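Local coordinates for IclR transcriptional regulator (PDB 1MKM), which probably binds DNA as a transcriptional regulator of the IclR family, pairing a winged helix-turn-helix domain with a zinc-binding C-terminal domain, at residues 105-110 with 152-157; 196-201 with 222-227; 215-220 with 234-239. All coordinates share one frame; numbering follows the deposited sequence.

Contact 1 of 3, residues 105-110 with 152-157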
ATOM      1  N   ASP B 105       5.777 -29.480 -24.546  1.00 54.00           N
ATOM      2  CA  ASP B 105       7.075 -29.256 -25.193  1.00 64.67           C
ATOM      3  C   ASP B 105       7.981 -30.474 -25.004  1.00 61.04           C
ATOM      4  O   ASP B 105       8.810 -30.519 -24.088  1.00 52.49           O
ATOM      5  CB  ASP B 105       7.755 -28.014 -24.617  1.00 66.97           C
ATOM      6  CG  ASP B 105       8.945 -27.571 -25.442  1.00 71.12           C
ATOM      7  OD1 ASP B 105       8.756 -27.292 -26.645  1.00 77.21           O
ATOM      8  OD2 ASP B 105      10.062 -27.500 -24.891  1.00 76.76           O
ATOM      9  N   GLY B 106       7.813 -31.450 -25.891  1.00 67.15           N
ATOM     10  CA  GLY B 106       8.580 -32.675 -25.804  1.00 66.31           C
ATOM     11  C   GLY B 106       7.981 -33.583 -24.741  1.00 64.22           C
ATOM     12  O   GLY B 106       6.792 -33.909 -24.782  1.00 66.17           O
ATOM     13  N   PHE B 107       8.816 -33.971 -23.782  1.00 62.43           N
ATOM     14  CA  PHE B 107       8.434 -34.845 -22.681  1.00 62.73           C
ATOM     15  C   PHE B 107       8.290 -34.027 -21.399  1.00 68.37           C
ATOM     16  O   PHE B 107       8.354 -34.556 -20.279  1.00 65.44           O
ATOM     17  CB  PHE B 107       9.497 -35.935 -22.495  1.00 75.37           C
ATOM     18  CG  PHE B 107       9.527 -36.960 -23.602  1.00 77.14           C
ATOM     19  CD1 PHE B 107       8.981 -36.678 -24.854  1.00 73.97           C
ATOM     20  CD2 PHE B 107      10.117 -38.204 -23.394  1.00 80.01           C
ATOM     21  CE1 PHE B 107       9.025 -37.619 -25.883  1.00 84.50           C
ATOM     22  CE2 PHE B 107      10.167 -39.152 -24.418  1.00 84.26           C
ATOM     23  CZ  PHE B 107       9.618 -38.859 -25.662  1.00 78.70           C
ATOM     24  N   GLU B 108       8.114 -32.719 -21.584  1.00 68.90           N
ATOM     25  CA  GLU B 108       7.920 -31.776 -20.486  1.00 62.07           C
ATOM     26  C   GLU B 108       6.767 -30.849 -20.832  1.00 59.59           C
ATOM     27  O   GLU B 108       6.310 -30.786 -21.976  1.00 53.65           O
ATOM     28  CB  GLU B 108       9.164 -30.919 -20.265  1.00 69.39           C
ATOM     29  CG  GLU B 108      10.182 -31.507 -19.322  1.00 83.62           C
ATOM     30  CD  GLU B 108      11.287 -30.525 -19.008  1.00 85.60           C
ATOM     31  OE1 GLU B 108      11.903 -30.009 -19.965  1.00 92.01           O
ATOM     32  OE2 GLU B 108      11.539 -30.268 -17.813  1.00 86.48           O
ATOM     33  N   GLY B 109       6.302 -30.131 -19.820  1.00 66.76           N
ATOM     34  CA  GLY B 109       5.239 -29.170 -20.010  1.00 59.39           C
ATOM     35  C   GLY B 109       5.711 -27.834 -19.459  1.00 55.24           C
ATOM     36  O   GLY B 109       6.619 -27.776 -18.625  1.00 43.08           O
ATOM     37  N   VAL B 110       5.108 -26.754 -19.939  1.00 54.42           N
ATOM     38  CA  VAL B 110       5.464 -25.425 -19.460  1.00 58.49           C
ATOM     39  C   VAL B 110       4.215 -24.616 -19.121  1.00 48.00           C
ATOM     40  O   VAL B 110       3.246 -24.593 -19.878  1.00 56.82           O
ATOM     41  CB  VAL B 110       6.258 -24.596 -20.505  1.00 43.01           C
ATOM     42  CG1 VAL B 110       6.779 -23.351 -19.829  1.00 40.11           C
ATOM     43  CG2 VAL B 110       7.385 -25.398 -21.108  1.00 51.09           C
ATOM     44  N   LYS B 152       5.140 -44.730 -26.059  1.00 96.76           N
ATOM     45  CA  LYS B 152       6.014 -45.850 -25.749  1.00103.64           C
ATOM     46  C   LYS B 152       7.435 -45.398 -25.428  1.00105.91           C
ATOM     47  O   LYS B 152       8.073 -45.921 -24.504  1.00102.36           O
ATOM     48  CB  LYS B 152       6.009 -46.833 -26.927  1.00104.31           C
ATOM     49  CG  LYS B 152       4.616 -47.395 -27.226  1.00104.40           C
ATOM     50  CD  LYS B 152       4.587 -48.285 -28.461  1.00100.69           C
ATOM     51  CE  LYS B 152       3.179 -48.821 -28.709  1.00 91.70           C
ATOM     52  NZ  LYS B 152       3.108 -49.651 -29.941  1.00 79.85           N
ATOM     53  N   GLU B 153       7.926 -44.412 -26.176  1.00103.56           N
ATOM     54  CA  GLU B 153       9.270 -43.914 -25.943  1.00 99.26           C
ATOM     55  C   GLU B 153       9.363 -43.130 -24.644  1.00 99.54           C
ATOM     56  O   GLU B 153      10.369 -43.218 -23.938  1.00 96.81           O
ATOM     57  CB  GLU B 153       9.738 -43.018 -27.083  1.00 99.50           C
ATOM     58  CG  GLU B 153      11.198 -42.634 -26.918  1.00102.70           C
ATOM     59  CD  GLU B 153      11.628 -41.509 -27.825  1.00103.64           C
ATOM     60  OE1 GLU B 153      11.254 -40.348 -27.554  1.00 97.27           O
ATOM     61  OE2 GLU B 153      12.342 -41.791 -28.809  1.00104.57           O
ATOM     62  N   TYR B 154       8.325 -42.355 -24.335  1.00 92.78           N
ATOM     63  CA  TYR B 154       8.328 -41.564 -23.105  1.00 89.82           C
ATOM     64  C   TYR B 154       8.577 -42.468 -21.906  1.00 88.33           C
ATOM     65  O   TYR B 154       9.535 -42.273 -21.156  1.00 74.94           O
ATOM     66  CB  TYR B 154       6.987 -40.839 -22.910  1.00 96.35           C
ATOM     67  CG  TYR B 154       6.900 -40.037 -21.616  1.00 98.15           C
ATOM     68  CD1 TYR B 154       7.373 -38.728 -21.547  1.00 97.97           C
ATOM     69  CD2 TYR B 154       6.371 -40.604 -20.454  1.00 98.04           C
ATOM     70  CE1 TYR B 154       7.322 -38.000 -20.353  1.00 93.77           C
ATOM     71  CE2 TYR B 154       6.322 -39.886 -19.253  1.00102.47           C
ATOM     72  CZ  TYR B 154       6.800 -38.583 -19.212  1.00 97.05           C
ATOM     73  OH  TYR B 154       6.764 -37.873 -18.033  1.00 91.37           O
ATOM     74  N   LEU B 155       7.691 -43.449 -21.726  1.00 95.53           N
ATOM     75  CA  LEU B 155       7.786 -44.390 -20.615  1.00 96.11           C
ATOM     76  C   LEU B 155       9.162 -45.026 -20.635  1.00 96.68           C
ATOM     77  O   LEU B 155       9.716 -45.385 -19.597  1.00 94.77           O
ATOM     78  CB  LEU B 155       6.713 -45.476 -20.737  1.00 99.04           C
ATOM     79  CG  LEU B 155       5.247 -45.033 -20.732  1.00101.61           C
ATOM     80  CD1 LEU B 155       4.949 -44.198 -21.966  1.00100.22           C
ATOM     81  CD2 LEU B 155       4.350 -46.258 -20.707  1.00102.90           C
ATOM     82  N   LYS B 156       9.706 -45.147 -21.839  1.00 99.49           N
ATOM     83  CA  LYS B 156      11.018 -45.730 -22.040  1.00101.06           C
ATOM     84  C   LYS B 156      12.152 -44.815 -21.571  1.00105.18           C
ATOM     85  O   LYS B 156      13.124 -45.284 -20.981  1.00112.42           O
ATOM     86  CB  LYS B 156      11.199 -46.069 -23.522  1.00 95.06           C
ATOM     87  CG  LYS B 156      10.529 -47.371 -23.970  1.00 88.44           C
ATOM     88  CD  LYS B 156      10.531 -47.523 -25.499  1.00 77.32           C
ATOM     89  CE  LYS B 156      11.785 -46.938 -26.159  1.00 78.71           C
ATOM     90  NZ  LYS B 156      13.064 -47.567 -25.725  1.00 72.86           N
ATOM     91  N   ILE B 157      12.023 -43.515 -21.823  1.00106.23           N
ATOM     92  CA  ILE B 157      13.060 -42.550 -21.444  1.00106.61           C
ATOM     93  C   ILE B 157      12.894 -41.936 -20.050  1.00106.66           C
ATOM     94  O   ILE B 157      13.643 -42.250 -19.120  1.00110.07           O
ATOM     95  CB  ILE B 157      13.141 -41.383 -22.473  1.00107.09           C
ATOM     96  CG1 ILE B 157      13.384 -41.939 -23.882  1.00108.03           C
ATOM     97  CG2 ILE B 157      14.256 -40.414 -22.081  1.00 98.31           C
ATOM     98  CD1 ILE B 157      13.440 -40.878 -24.971  1.00106.54           C
TER
HETATM   99  O   HOH W   1       8.160 -35.867 -17.184  1.00 56.06           O

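Contact 2 of 3, residues 196-201 with 222-227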
ATOM      1  N   GLY B 196      -1.185 -32.292  -0.657  1.00 68.80           N
ATOM      2  CA  GLY B 196      -2.077 -31.247  -0.199  1.00 66.07           C
ATOM      3  C   GLY B 196      -2.883 -30.718  -1.368  1.00 64.93           C
ATOM      4  O   GLY B 196      -3.974 -30.175  -1.174  1.00 67.39           O
ATOM      5  N   ILE B 197      -2.351 -30.906  -2.578  1.00 59.42           N
ATOM      6  CA  ILE B 197      -2.978 -30.445  -3.820  1.00 53.21           C
ATOM      7  C   ILE B 197      -3.469 -31.576  -4.741  1.00 61.06           C
ATOM      8  O   ILE B 197      -2.770 -32.568  -4.951  1.00 65.40           O
ATOM      9  CB  ILE B 197      -1.981 -29.551  -4.660  1.00 45.67           C
ATOM     10  CG1 ILE B 197      -2.116 -28.057  -4.308  1.00 52.80           C
ATOM     11  CG2 ILE B 197      -2.267 -29.698  -6.135  1.00 41.85           C
ATOM     12  CD1 ILE B 197      -1.885 -27.715  -2.886  1.00 58.90           C
ATOM     13  N   MET B 198      -4.666 -31.406  -5.300  1.00 50.16           N
ATOM     14  CA  MET B 198      -5.236 -32.361  -6.248  1.00 50.05           C
ATOM     15  C   MET B 198      -5.666 -31.541  -7.460  1.00 44.58           C
ATOM     16  O   MET B 198      -5.907 -30.348  -7.334  1.00 49.89           O
ATOM     17  CB  MET B 198      -6.447 -33.084  -5.651  1.00 57.35           C
ATOM     18  CG  MET B 198      -6.089 -34.133  -4.613  1.00 59.36           C
ATOM     19  SD  MET B 198      -7.531 -34.862  -3.813  1.00 65.80           S
ATOM     20  CE  MET B 198      -8.450 -35.444  -5.233  1.00 47.94           C
ATOM     21  N   CYS B 199      -5.768 -32.168  -8.625  1.00 54.40           N
ATOM     22  CA  CYS B 199      -6.152 -31.439  -9.830  1.00 52.17           C
ATOM     23  C   CYS B 199      -7.036 -32.277 -10.742  1.00 59.56           C
ATOM     24  O   CYS B 199      -7.201 -33.473 -10.538  1.00 61.59           O
ATOM     25  CB  CYS B 199      -4.897 -31.041 -10.617  1.00 50.08           C
ATOM     26  SG  CYS B 199      -3.511 -30.455  -9.610  1.00 58.22           S
ATOM     27  N   VAL B 200      -7.609 -31.630 -11.747  1.00 56.25           N
ATOM     28  CA  VAL B 200      -8.422 -32.306 -12.739  1.00 57.99           C
ATOM     29  C   VAL B 200      -7.995 -31.678 -14.060  1.00 55.21           C
ATOM     30  O   VAL B 200      -7.939 -30.454 -14.170  1.00 51.10           O
ATOM     31  CB  VAL B 200      -9.939 -32.080 -12.512  1.00 53.43           C
ATOM     32  CG1 VAL B 200     -10.714 -32.589 -13.709  1.00 44.80           C
ATOM     33  CG2 VAL B 200     -10.393 -32.810 -11.260  1.00 45.97           C
ATOM     34  N   GLY B 201      -7.677 -32.502 -15.052  1.00 62.54           N
ATOM     35  CA  GLY B 201      -7.230 -31.959 -16.317  1.00 56.01           C
ATOM     36  C   GLY B 201      -7.799 -32.611 -17.559  1.00 73.65           C
ATOM     37  O   GLY B 201      -8.182 -33.780 -17.546  1.00 68.69           O
ATOM     38  N   ARG B 222      -8.958 -31.343  -0.045  1.00 60.56           N
ATOM     39  CA  ARG B 222     -10.282 -31.346   0.575  1.00 60.47           C
ATOM     40  C   ARG B 222     -11.439 -31.115  -0.398  1.00 63.86           C
ATOM     41  O   ARG B 222     -12.444 -31.819  -0.353  1.00 66.25           O
ATOM     42  CB  ARG B 222     -10.365 -30.284   1.678  1.00 56.29           C
ATOM     43  CG  ARG B 222      -9.318 -30.391   2.761  1.00 58.32           C
ATOM     44  CD  ARG B 222      -9.703 -29.516   3.946  1.00 67.53           C
ATOM     45  NE  ARG B 222      -8.600 -29.310   4.879  1.00 69.35           N
ATOM     46  CZ  ARG B 222      -8.713 -28.648   6.028  1.00 87.78           C
ATOM     47  NH1 ARG B 222      -9.882 -28.133   6.386  1.00 86.16           N
ATOM     48  NH2 ARG B 222      -7.654 -28.486   6.815  1.00 91.95           N
ATOM     49  N   LYS B 223     -11.294 -30.131  -1.276  1.00 59.42           N
ATOM     50  CA  LYS B 223     -12.347 -29.791  -2.225  1.00 57.07           C
ATOM     51  C   LYS B 223     -12.725 -30.829  -3.285  1.00 64.34           C
ATOM     52  O   LYS B 223     -13.896 -30.945  -3.658  1.00 69.96           O
ATOM     53  CB  LYS B 223     -11.992 -28.474  -2.927  1.00 61.83           C
ATOM     54  CG  LYS B 223     -12.082 -27.225  -2.043  1.00 56.62           C
ATOM     55  CD  LYS B 223     -11.671 -25.981  -2.824  1.00 52.17           C
ATOM     56  CE  LYS B 223     -11.611 -24.750  -1.926  1.00 56.93           C
ATOM     57  NZ  LYS B 223     -11.120 -23.541  -2.658  1.00 55.78           N
ATOM     58  N   PHE B 224     -11.750 -31.591  -3.767  1.00 66.74           N
ATOM     59  CA  PHE B 224     -12.016 -32.561  -4.820  1.00 63.40           C
ATOM     60  C   PHE B 224     -12.771 -33.826  -4.411  1.00 73.19           C
ATOM     61  O   PHE B 224     -12.173 -34.873  -4.143  1.00 66.24           O
ATOM     62  CB  PHE B 224     -10.700 -32.909  -5.530  1.00 63.20           C
ATOM     63  CG  PHE B 224     -10.053 -31.722  -6.211  1.00 63.42           C
ATOM     64  CD1 PHE B 224      -9.500 -30.680  -5.456  1.00 65.76           C
ATOM     65  CD2 PHE B 224     -10.061 -31.607  -7.602  1.00 64.80           C
ATOM     66  CE1 PHE B 224      -8.978 -29.548  -6.076  1.00 44.06           C
ATOM     67  CE2 PHE B 224      -9.540 -30.480  -8.225  1.00 55.00           C
ATOM     68  CZ  PHE B 224      -9.000 -29.449  -7.460  1.00 48.07           C
ATOM     69  N   THR B 225     -14.099 -33.705  -4.363  1.00 76.48           N
ATOM     70  CA  THR B 225     -14.981 -34.818  -4.022  1.00 70.25           C
ATOM     71  C   THR B 225     -15.429 -35.437  -5.339  1.00 77.69           C
ATOM     72  O   THR B 225     -15.186 -34.870  -6.406  1.00 84.39           O
ATOM     73  CB  THR B 225     -16.253 -34.358  -3.249  1.00 54.79           C
ATOM     74  OG1 THR B 225     -16.934 -33.344  -4.000  1.00 54.52           O
ATOM     75  CG2 THR B 225     -15.902 -33.815  -1.866  1.00 42.31           C
ATOM     76  N   GLU B 226     -16.083 -36.592  -5.263  1.00 76.33           N
ATOM     77  CA  GLU B 226     -16.561 -37.291  -6.454  1.00 79.73           C
ATOM     78  C   GLU B 226     -17.356 -36.326  -7.336  1.00 77.66           C
ATOM     79  O   GLU B 226     -17.127 -36.236  -8.548  1.00 71.76           O
ATOM     80  CB  GLU B 226     -17.473 -38.466  -6.061  1.00 91.95           C
ATOM     81  CG  GLU B 226     -16.966 -39.358  -4.916  1.00100.37           C
ATOM     82  CD  GLU B 226     -15.805 -40.264  -5.306  1.00 99.82           C
ATOM     83  OE1 GLU B 226     -15.933 -41.005  -6.305  1.00102.87           O
ATOM     84  OE2 GLU B 226     -14.772 -40.244  -4.604  1.00 96.23           O
ATOM     85  N   GLU B 227     -18.300 -35.620  -6.715  1.00 73.66           N
ATOM     86  CA  GLU B 227     -19.138 -34.656  -7.420  1.00 69.61           C
ATOM     87  C   GLU B 227     -18.359 -33.420  -7.835  1.00 62.91           C
ATOM     88  O   GLU B 227     -18.554 -32.903  -8.932  1.00 63.20           O
ATOM     89  CB  GLU B 227     -20.331 -34.233  -6.557  1.00 72.08           C
ATOM     90  CG  GLU B 227     -20.012 -34.108  -5.081  1.00 79.12           C
ATOM     91  CD  GLU B 227     -20.104 -35.445  -4.366  1.00 84.04           C
ATOM     92  OE1 GLU B 227     -21.236 -35.947  -4.200  1.00 84.15           O
ATOM     93  OE2 GLU B 227     -19.051 -35.999  -3.982  1.00 72.31           O
TER

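Contact 3 of 3, residues 215-220 with 234-239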
ATOM      1  N   VAL B 215      -5.064 -28.147 -19.779  1.00 55.72           N
ATOM      2  CA  VAL B 215      -5.787 -27.191 -18.956  1.00 52.97           C
ATOM      3  C   VAL B 215      -6.205 -27.971 -17.724  1.00 52.43           C
ATOM      4  O   VAL B 215      -6.605 -29.134 -17.830  1.00 50.44           O
ATOM      5  CB  VAL B 215      -7.052 -26.682 -19.669  1.00 58.49           C
ATOM      6  CG1 VAL B 215      -6.674 -25.973 -20.937  1.00 64.63           C
ATOM      7  CG2 VAL B 215      -7.971 -27.846 -20.004  1.00 62.83           C
ATOM      8  N   SER B 216      -6.093 -27.364 -16.553  1.00 43.01           N
ATOM      9  CA  SER B 216      -6.500 -28.070 -15.356  1.00 50.28           C
ATOM     10  C   SER B 216      -6.954 -27.138 -14.248  1.00 54.16           C
ATOM     11  O   SER B 216      -6.664 -25.937 -14.266  1.00 51.51           O
ATOM     12  CB  SER B 216      -5.367 -28.981 -14.858  1.00 53.07           C
ATOM     13  OG  SER B 216      -4.215 -28.256 -14.496  1.00 47.98           O
ATOM     14  N   ILE B 217      -7.701 -27.694 -13.301  1.00 43.73           N
ATOM     15  CA  ILE B 217      -8.182 -26.926 -12.161  1.00 45.51           C
ATOM     16  C   ILE B 217      -7.349 -27.419 -11.001  1.00 50.01           C
ATOM     17  O   ILE B 217      -7.145 -28.623 -10.857  1.00 54.93           O
ATOM     18  CB  ILE B 217      -9.675 -27.189 -11.886  1.00 46.47           C
ATOM     19  CG1 ILE B 217     -10.530 -26.456 -12.933  1.00 46.29           C
ATOM     20  CG2 ILE B 217     -10.019 -26.783 -10.477  1.00 33.54           C
ATOM     21  CD1 ILE B 217     -12.026 -26.763 -12.844  1.00 58.00           C
ATOM     22  N   SER B 218      -6.873 -26.504 -10.167  1.00 47.57           N
ATOM     23  CA  SER B 218      -6.033 -26.910  -9.060  1.00 40.42           C
ATOM     24  C   SER B 218      -6.466 -26.324  -7.736  1.00 43.63           C
ATOM     25  O   SER B 218      -6.873 -25.176  -7.662  1.00 51.54           O
ATOM     26  CB  SER B 218      -4.582 -26.516  -9.367  1.00 35.48           C
ATOM     27  OG  SER B 218      -4.260 -26.871 -10.709  1.00 38.15           O
ATOM     28  N   GLY B 219      -6.375 -27.121  -6.682  1.00 43.23           N
ATOM     29  CA  GLY B 219      -6.752 -26.630  -5.376  1.00 52.72           C
ATOM     30  C   GLY B 219      -6.389 -27.606  -4.280  1.00 52.85           C
ATOM     31  O   GLY B 219      -5.767 -28.637  -4.540  1.00 57.01           O
ATOM     32  N   VAL B 220      -6.767 -27.286  -3.052  1.00 47.96           N
ATOM     33  CA  VAL B 220      -6.467 -28.179  -1.953  1.00 62.69           C
ATOM     34  C   VAL B 220      -7.284 -29.460  -2.092  1.00 60.76           C
ATOM     35  O   VAL B 220      -8.415 -29.447  -2.596  1.00 64.88           O
ATOM     36  CB  VAL B 220      -6.766 -27.529  -0.594  1.00 64.77           C
ATOM     37  CG1 VAL B 220      -6.377 -28.484   0.524  1.00 70.48           C
ATOM     38  CG2 VAL B 220      -5.990 -26.232  -0.464  1.00 59.12           C
ATOM     39  N   ASP B 234     -16.122 -31.151 -15.923  1.00 67.07           N
ATOM     40  CA  ASP B 234     -17.226 -30.749 -16.782  1.00 63.47           C
ATOM     41  C   ASP B 234     -16.911 -29.413 -17.450  1.00 65.09           C
ATOM     42  O   ASP B 234     -16.902 -29.311 -18.679  1.00 66.55           O
ATOM     43  CB  ASP B 234     -18.512 -30.606 -15.961  1.00 76.58           C
ATOM     44  CG  ASP B 234     -19.589 -31.598 -16.369  1.00 85.11           C
ATOM     45  OD1 ASP B 234     -20.749 -31.410 -15.943  1.00 81.43           O
ATOM     46  OD2 ASP B 234     -19.280 -32.562 -17.104  1.00 80.71           O
ATOM     47  N   VAL B 235     -16.665 -28.388 -16.632  1.00 59.32           N
ATOM     48  CA  VAL B 235     -16.354 -27.058 -17.148  1.00 60.94           C
ATOM     49  C   VAL B 235     -15.047 -27.127 -17.930  1.00 58.00           C
ATOM     50  O   VAL B 235     -14.870 -26.443 -18.939  1.00 57.27           O
ATOM     51  CB  VAL B 235     -16.200 -26.024 -16.006  1.00 69.21           C
ATOM     52  CG1 VAL B 235     -16.070 -24.622 -16.581  1.00 72.05           C
ATOM     53  CG2 VAL B 235     -17.390 -26.100 -15.072  1.00 79.88           C
ATOM     54  N   LEU B 236     -14.141 -27.972 -17.457  1.00 58.41           N
ATOM     55  CA  LEU B 236     -12.843 -28.142 -18.090  1.00 68.86           C
ATOM     56  C   LEU B 236     -13.025 -28.619 -19.523  1.00 67.05           C
ATOM     57  O   LEU B 236     -12.582 -27.963 -20.473  1.00 63.16           O
ATOM     58  CB  LEU B 236     -12.019 -29.158 -17.293  1.00 76.73           C
ATOM     59  CG  LEU B 236     -10.536 -28.871 -17.045  1.00 74.99           C
ATOM     60  CD1 LEU B 236     -10.321 -27.407 -16.691  1.00 64.56           C
ATOM     61  CD2 LEU B 236     -10.050 -29.770 -15.923  1.00 72.16           C
ATOM     62  N   LYS B 237     -13.689 -29.759 -19.681  1.00 72.15           N
ATOM     63  CA  LYS B 237     -13.914 -30.313 -21.008  1.00 75.10           C
ATOM     64  C   LYS B 237     -14.690 -29.350 -21.888  1.00 64.83           C
ATOM     65  O   LYS B 237     -14.473 -29.300 -23.095  1.00 67.76           O
ATOM     66  CB  LYS B 237     -14.658 -31.649 -20.921  1.00 81.59           C
ATOM     67  CG  LYS B 237     -13.893 -32.811 -21.543  1.00 90.41           C
ATOM     68  CD  LYS B 237     -13.469 -32.512 -22.980  1.00 91.15           C
ATOM     69  CE  LYS B 237     -12.660 -33.665 -23.565  1.00 95.68           C
ATOM     70  NZ  LYS B 237     -12.156 -33.403 -24.950  1.00103.31           N
ATOM     71  N   GLU B 238     -15.586 -28.578 -21.284  1.00 61.50           N
ATOM     72  CA  GLU B 238     -16.378 -27.619 -22.044  1.00 74.48           C
ATOM     73  C   GLU B 238     -15.487 -26.579 -22.724  1.00 76.88           C
ATOM     74  O   GLU B 238     -15.651 -26.298 -23.916  1.00 77.89           O
ATOM     75  CB  GLU B 238     -17.382 -26.902 -21.140  1.00 75.85           C
ATOM     76  CG  GLU B 238     -18.240 -25.881 -21.884  1.00 79.91           C
ATOM     77  CD  GLU B 238     -19.031 -24.973 -20.953  1.00 76.83           C
ATOM     78  OE1 GLU B 238     -19.692 -25.493 -20.031  1.00 80.57           O
ATOM     79  OE2 GLU B 238     -18.998 -23.739 -21.149  1.00 78.03           O
ATOM     80  N   LYS B 239     -14.559 -26.002 -21.962  1.00 69.26           N
ATOM     81  CA  LYS B 239     -13.651 -25.000 -22.499  1.00 57.86           C
ATOM     82  C   LYS B 239     -12.656 -25.704 -23.401  1.00 58.09           C
ATOM     83  O   LYS B 239     -12.300 -25.197 -24.460  1.00 52.51           O
ATOM     84  CB  LYS B 239     -12.910 -24.270 -21.368  1.00 57.38           C
ATOM     85  CG  LYS B 239     -13.811 -23.465 -20.434  1.00 50.15           C
ATOM     86  CD  LYS B 239     -14.522 -22.338 -21.181  1.00 58.56           C
ATOM     87  CE  LYS B 239     -15.372 -21.478 -20.243  1.00 57.54           C
ATOM     88  NZ  LYS B 239     -16.052 -20.365 -20.964  1.00 51.29           N
TER

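Contact 1 of 3, residues 105-110 with 152-157
Phe107 leans against the helix at Tyr154, and these two residues account for most of the 215 Å² buried here. The phenyl ring comes nearest the helix backbone where CE2 of Phe107 lies 3.3 Å from CA of Tyr154. Tyr154 presents its CB over one face of the Phe107 ring, 4.3 Å from the ring centroid and 25° off its normal, a CH-pi contact. The two side chains run antiparallel, each past the other, and the ring planes meet obliquely, at 53°. Phe107 reaches out from a tight two-residue beta-hairpin turn joining strands 98-105 and 108-115 of the C-terminal domain. Asp105 N donates to Glu108 O at 2.9 Å, and the backbone angles of Gly106 and Phe107 are close to those of a type II' turn. With CG of Tyr154 anti to the backbone N (chi1 178°), the phenol extends past the Phe107 side chain towards its backbone and brings CE1 of Tyr154 to 3.6 Å from Phe107 O, which lies in the phenol plane at its edge. A water 2.6 Å from Tyr154 OH bridges to Phe107 O, to which it donates a weak bond. At the far end of the phenyl ring, the Glu153 side chain runs roughly perpendicular to that of Phe107, its extended chain carrying OE1 towards CZ of Phe107, while CD1 of Ile157 rests 3.7 Å from CE2 of Phe107.

Contact 2 of 3, residues 196-201 with 222-227
Met198 and Phe224 meet through apolar and CH-pi contacts. CB of Met198 sits over the Phe224 ring, 4.1 Å from the centroid and 23° off the normal. The thioether bends at chi3 (55°), turning CE of Met198 back to 3.4 Å from CB of Phe224. Val200 approaches differently: its CG2 lies at the ring edge, in plane, 3.9 Å from CD2 of Phe224. Backbone atoms share the face used by Met198 CB, with Met198 O 3.2 Å from CZ of Phe224 and Cys199 N above the rim. The ring thus lies against strand 197-205 of the antiparallel sheet in this GAF-like domain, and Tyr232 of helix 226-246 meets it edge-to-face. No hydrogen bond joins the two segments; those nearby lie within the connection to the helix. Phe224 centres an inverse gamma turn, with a weak bond of 2.9 Å from Thr225 N to Lys223 O, and Thr225 is the N-cap of the following helix, its OG1 accepting from Lys228 N. Cys199, a zinc-binding residue together with Asp189, turns its side chain from Phe224 to the other side of the strand, about 3 Å from a bound zinc ion.

Contact 3 of 3, residues 215-220 with 234-239
Val215 starts the contact by setting CG2 4.0 Å from CG of Leu236, the two side chains lying antiparallel. A chi1 of -62° places CG2 of Val215 between its own backbone N and carbonyl carbon, and CD1 of Leu236 is nearly as close to this methyl as CG is. Ser216 points its side chain away from the helix and contributes backbone: its CA lies 4.0 Å from CD2 of Leu236. The hydroxymethyl group instead faces the zinc side of the sheet, about 4 Å from a bound zinc ion. At Ile217 the strand side chains turn to the helix again, and CG1 of Ile217 comes to 3.9 Å from CD1 of Leu236. Leu236 therefore serves both alternate strand residues with CD1 and lays CD2 over the backbone between them. With an alanine here, both branches are lost, which is likely to open a gap over Ser216 and leave Val215 and Ile217 without their apolar partner on this helix segment. The strand and helix segments run nearly antiparallel, at 155°, with axes 8.8 Å apart at closest approach. Helix 226-246 thus folds back over the strand preceding it; Leu236 also reaches Val200 and Val202 on neighbouring strand 197-205, whereas Ile217 and Val235 meet Ile91 of helix 79-93, which packs beside helix 226-246.

Overall arrangement
From the N terminus, contact 1 comes first: it closes a loop from the hairpin turn between strands 98-105 and 108-115 to helix 148-157, and is complete before the others begin. Contacts 2 and 3 cross, because segment 215-220 lies between the two segments of contact 2 and segment 222-227 between those of contact 3. Their strands are sheet neighbours, Val200 O lying 2.9 Å from Ile217 N in a probable hydrogen bond, and their second segments lead into and form part of helix 226-246. Together they hold the lead-in to that helix, and its middle, against one sheet face. Contact 1 reaches the same sheet, its centre about 25 Å from that of contact 2.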